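Local coordinates for endo-alpha-mannosidase (Bacteroides thetaiotaomicron, PDB 4ACY), which hydrolyses internal alpha-mannosidic linkages as a family 99 glycoside hydrolase, an endo-acting activity associated with N-glycan processing, at residues L229-L234 with P260-S265. Residues are numbered along the deposited sequence; the frame is centred on the assembly and turned at random.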
ATOM      1  N   LEU A 229      -6.154  13.483  -4.068  1.00 19.74           N
ATOM      2  CA  LEU A 229      -5.690  14.328  -2.957  1.00 20.15           C
ATOM      3  C   LEU A 229      -6.816  15.081  -2.257  1.00 21.00           C
ATOM      4  O   LEU A 229      -6.705  15.429  -1.089  1.00 19.53           O
ATOM      5  CB  LEU A 229      -4.679  15.349  -3.471  1.00 20.29           C
ATOM      6  CG  LEU A 229      -3.404  14.790  -4.080  1.00 20.49           C
ATOM      7  CD1 LEU A 229      -2.641  15.986  -4.658  1.00 20.99           C
ATOM      8  CD2 LEU A 229      -2.608  14.033  -3.028  1.00 19.90           C
ATOM      9  N   LYS A 230      -7.897  15.346  -2.982  1.00 21.59           N
ATOM     10  CA  LYS A 230      -8.976  16.135  -2.418  1.00 23.25           C
ATOM     11  C   LYS A 230     -10.300  15.866  -3.118  1.00 23.48           C
ATOM     12  O   LYS A 230     -10.346  15.600  -4.322  1.00 22.76           O
ATOM     13  CB  LYS A 230      -8.642  17.634  -2.469  1.00 23.65           C
ATOM     14  CG  LYS A 230      -8.415  18.221  -3.867  1.00 24.04           C
ATOM     15  CD  LYS A 230      -7.778  19.623  -3.789  1.00 24.77           C
ATOM     16  CE  LYS A 230      -6.274  19.545  -3.649  1.00 24.90           C
ATOM     17  NZ  LYS A 230      -5.715  20.822  -3.111  1.00 26.55           N
ATOM     18  N   GLU A 231     -11.363  15.936  -2.330  1.00 24.67           N
ATOM     19  CA  GLU A 231     -12.727  15.763  -2.805  1.00 26.42           C
ATOM     20  C   GLU A 231     -13.056  16.636  -4.028  1.00 27.17           C
ATOM     21  O   GLU A 231     -13.780  16.197  -4.931  1.00 25.59           O
ATOM     22  CB  GLU A 231     -13.679  16.042  -1.634  1.00 28.03           C
ATOM     23  CG  GLU A 231     -15.145  15.920  -1.943  1.00 28.46           C
ATOM     24  CD  GLU A 231     -15.953  15.527  -0.735  1.00 28.79           C
ATOM     25  OE1 GLU A 231     -15.559  15.855   0.413  1.00 29.10           O
ATOM     26  OE2 GLU A 231     -16.995  14.884  -0.945  1.00 29.94           O
ATOM     27  N   SER A 232     -12.496  17.850  -4.070  1.00 27.63           N
ATOM     28  CA  SER A 232     -12.782  18.806  -5.151  1.00 28.38           C
ATOM     29  C   SER A 232     -12.106  18.453  -6.472  1.00 27.54           C
ATOM     30  O   SER A 232     -12.453  19.010  -7.520  1.00 27.58           O
ATOM     31  CB  SER A 232     -12.431  20.242  -4.732  1.00 28.90           C
ATOM     32  OG  SER A 232     -11.028  20.404  -4.634  1.00 30.45           O
ATOM     33  N   GLU A 233     -11.151  17.522  -6.435  1.00 26.62           N
ATOM     34  CA  GLU A 233     -10.481  17.073  -7.651  1.00 25.76           C
ATOM     35  C   GLU A 233     -10.993  15.710  -8.148  1.00 24.22           C
ATOM     36  O   GLU A 233     -10.463  15.146  -9.107  1.00 23.63           O
ATOM     37  CB  GLU A 233      -8.959  17.058  -7.469  1.00 26.75           C
ATOM     38  CG  GLU A 233      -8.354  18.448  -7.370  1.00 28.16           C
ATOM     39  CD  GLU A 233      -6.848  18.448  -7.140  1.00 29.67           C
ATOM     40  OE1 GLU A 233      -6.223  17.370  -6.982  1.00 30.61           O
ATOM     41  OE2 GLU A 233      -6.279  19.553  -7.111  1.00 30.96           O
ATOM     42  N   LEU A 234     -12.032  15.199  -7.501  1.00 23.03           N
ATOM     43  CA  LEU A 234     -12.649  13.936  -7.927  1.00 22.96           C
ATOM     44  C   LEU A 234     -13.089  13.907  -9.408  1.00 23.21           C
ATOM     45  O   LEU A 234     -12.980  12.864 -10.059  1.00 22.95           O
ATOM     46  CB  LEU A 234     -13.784  13.522  -6.985  1.00 22.93           C
ATOM     47  CG  LEU A 234     -13.376  13.015  -5.593  1.00 22.52           C
ATOM     48  CD1 LEU A 234     -14.599  12.664  -4.770  1.00 22.57           C
ATOM     49  CD2 LEU A 234     -12.459  11.801  -5.699  1.00 23.05           C
ATOM     50  N   PRO A 260     -10.737  11.428   7.308  1.00 19.24           N
ATOM     51  CA  PRO A 260     -11.893  10.511   7.341  1.00 19.58           C
ATOM     52  C   PRO A 260     -13.272  11.171   7.378  1.00 20.01           C
ATOM     53  O   PRO A 260     -14.248  10.580   6.905  1.00 19.65           O
ATOM     54  CB  PRO A 260     -11.644   9.679   8.599  1.00 19.48           C
ATOM     55  CG  PRO A 260     -10.135   9.600   8.665  1.00 19.56           C
ATOM     56  CD  PRO A 260      -9.662  10.978   8.221  1.00 19.33           C
ATOM     57  N   ALA A 261     -13.343  12.387   7.914  1.00 21.05           N
ATOM     58  CA  ALA A 261     -14.598  13.147   7.926  1.00 21.38           C
ATOM     59  C   ALA A 261     -15.181  13.332   6.532  1.00 21.61           C
ATOM     60  O   ALA A 261     -16.390  13.540   6.393  1.00 21.86           O
ATOM     61  CB  ALA A 261     -14.393  14.507   8.588  1.00 22.16           C
ATOM     62  N   ASN A 262     -14.333  13.256   5.505  1.00 20.71           N
ATOM     63  CA  ASN A 262     -14.775  13.453   4.125  1.00 20.47           C
ATOM     64  C   ASN A 262     -15.169  12.163   3.410  1.00 20.06           C
ATOM     65  O   ASN A 262     -15.641  12.207   2.279  1.00 19.91           O
ATOM     66  CB  ASN A 262     -13.707  14.180   3.304  1.00 20.75           C
ATOM     67  CG  ASN A 262     -13.414  15.565   3.848  1.00 20.90           C
ATOM     68  OD1 ASN A 262     -14.331  16.276   4.251  1.00 21.12           O
ATOM     69  ND2 ASN A 262     -12.132  15.946   3.886  1.00 21.17           N
ATOM     70  N   TRP A 263     -14.973  11.029   4.073  1.00 19.38           N
ATOM     71  CA  TRP A 263     -15.178   9.730   3.431  1.00 19.48           C
ATOM     72  C   TRP A 263     -16.626   9.406   3.033  1.00 19.83           C
ATOM     73  O   TRP A 263     -16.860   8.889   1.942  1.00 20.24           O
ATOM     74  CB  TRP A 263     -14.541   8.610   4.249  1.00 18.47           C
ATOM     75  CG  TRP A 263     -13.025   8.653   4.201  1.00 17.91           C
ATOM     76  CD1 TRP A 263     -12.253   9.437   3.399  1.00 17.82           C
ATOM     77  CD2 TRP A 263     -12.123   7.835   4.954  1.00 17.71           C
ATOM     78  NE1 TRP A 263     -10.918   9.178   3.621  1.00 18.01           N
ATOM     79  CE2 TRP A 263     -10.809   8.190   4.565  1.00 17.92           C
ATOM     80  CE3 TRP A 263     -12.295   6.837   5.918  1.00 17.88           C
ATOM     81  CZ2 TRP A 263      -9.660   7.580   5.118  1.00 18.01           C
ATOM     82  CZ3 TRP A 263     -11.150   6.234   6.480  1.00 17.95           C
ATOM     83  CH2 TRP A 263      -9.857   6.602   6.060  1.00 18.36           C
ATOM     84  N   LYS A 264     -17.595   9.710   3.892  1.00 21.44           N
ATOM     85  CA  LYS A 264     -19.008   9.535   3.506  1.00 22.50           C
ATOM     86  C   LYS A 264     -19.368  10.304   2.225  1.00 22.44           C
ATOM     87  O   LYS A 264     -19.983   9.752   1.302  1.00 22.48           O
ATOM     88  CB  LYS A 264     -19.949   9.905   4.658  1.00 23.35           C
ATOM     89  CG  LYS A 264     -19.978   8.865   5.751  1.00 24.46           C
ATOM     90  CD  LYS A 264     -21.051   9.185   6.794  1.00 26.11           C
ATOM     91  CE  LYS A 264     -21.104   8.101   7.858  1.00 27.39           C
ATOM     92  NZ  LYS A 264     -22.211   8.322   8.831  1.00 28.99           N
ATOM     93  N   SER A 265     -18.962  11.566   2.163  1.00 22.32           N
ATOM     94  CA  SER A 265     -19.202  12.410   0.985  1.00 22.36           C
ATOM     95  C   SER A 265     -18.489  11.881  -0.276  1.00 22.12           C
ATOM     96  O   SER A 265     -19.035  11.914  -1.375  1.00 22.98           O
ATOM     97  CB  SER A 265     -18.823  13.860   1.309  1.00 22.48           C
ATOM     98  OG  SER A 265     -18.874  14.688   0.160  1.00 23.58           O
TER
HETATM   99  O   HOH W   1     -16.849  16.262   2.987  1.00 30.44           O
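Glu231 reaches across to Asn262 and Ser265, and its side chain carries nearly all of the meeting from the side of residues 229-234. From CB the chain runs out extended: CG lies anti to the backbone N (chi1 180°) and CD continues the line, which delivers the carboxylate to the other segment. There OE1 comes to 3.8 Å from CB of Asn262, and the carboxylate and amide planes are turned 64° against each other. Asn262 OD1 and Glu231 OE1 are both acceptors, 4.1 Å apart, and a water supplies the hydrogens between them, donating to Glu231 OE1 at 2.9 Å and to Asn262 OD1 at 2.8 Å, so both of its protons are spent on the link. The other half of that amide is already engaged, ND2 being hydrogen-bonded to the backbone O of Asn256. The second carboxylate oxygen, OE2, points to the side chain of Ser265, but OE2 and Ser265 OG are modelled too close together, and the detail of that pairing is doubtful. The glutamate side chain also rests on Met266. Asn256 also ties down the base of the glutamate, its OD1 accepting from Glu231 N, so one residue serves both segments. The contact lies at the surface of the GH99 TIM barrel: the loop of residues 229-234 leads from strand 223-227 into helix 235-239, while Ser265 belongs to helix 263-272 and Asn262 comes just ahead of residue 263 in the chain; Trp263 turns the other way, onto helix 305-316 and strand 276-281.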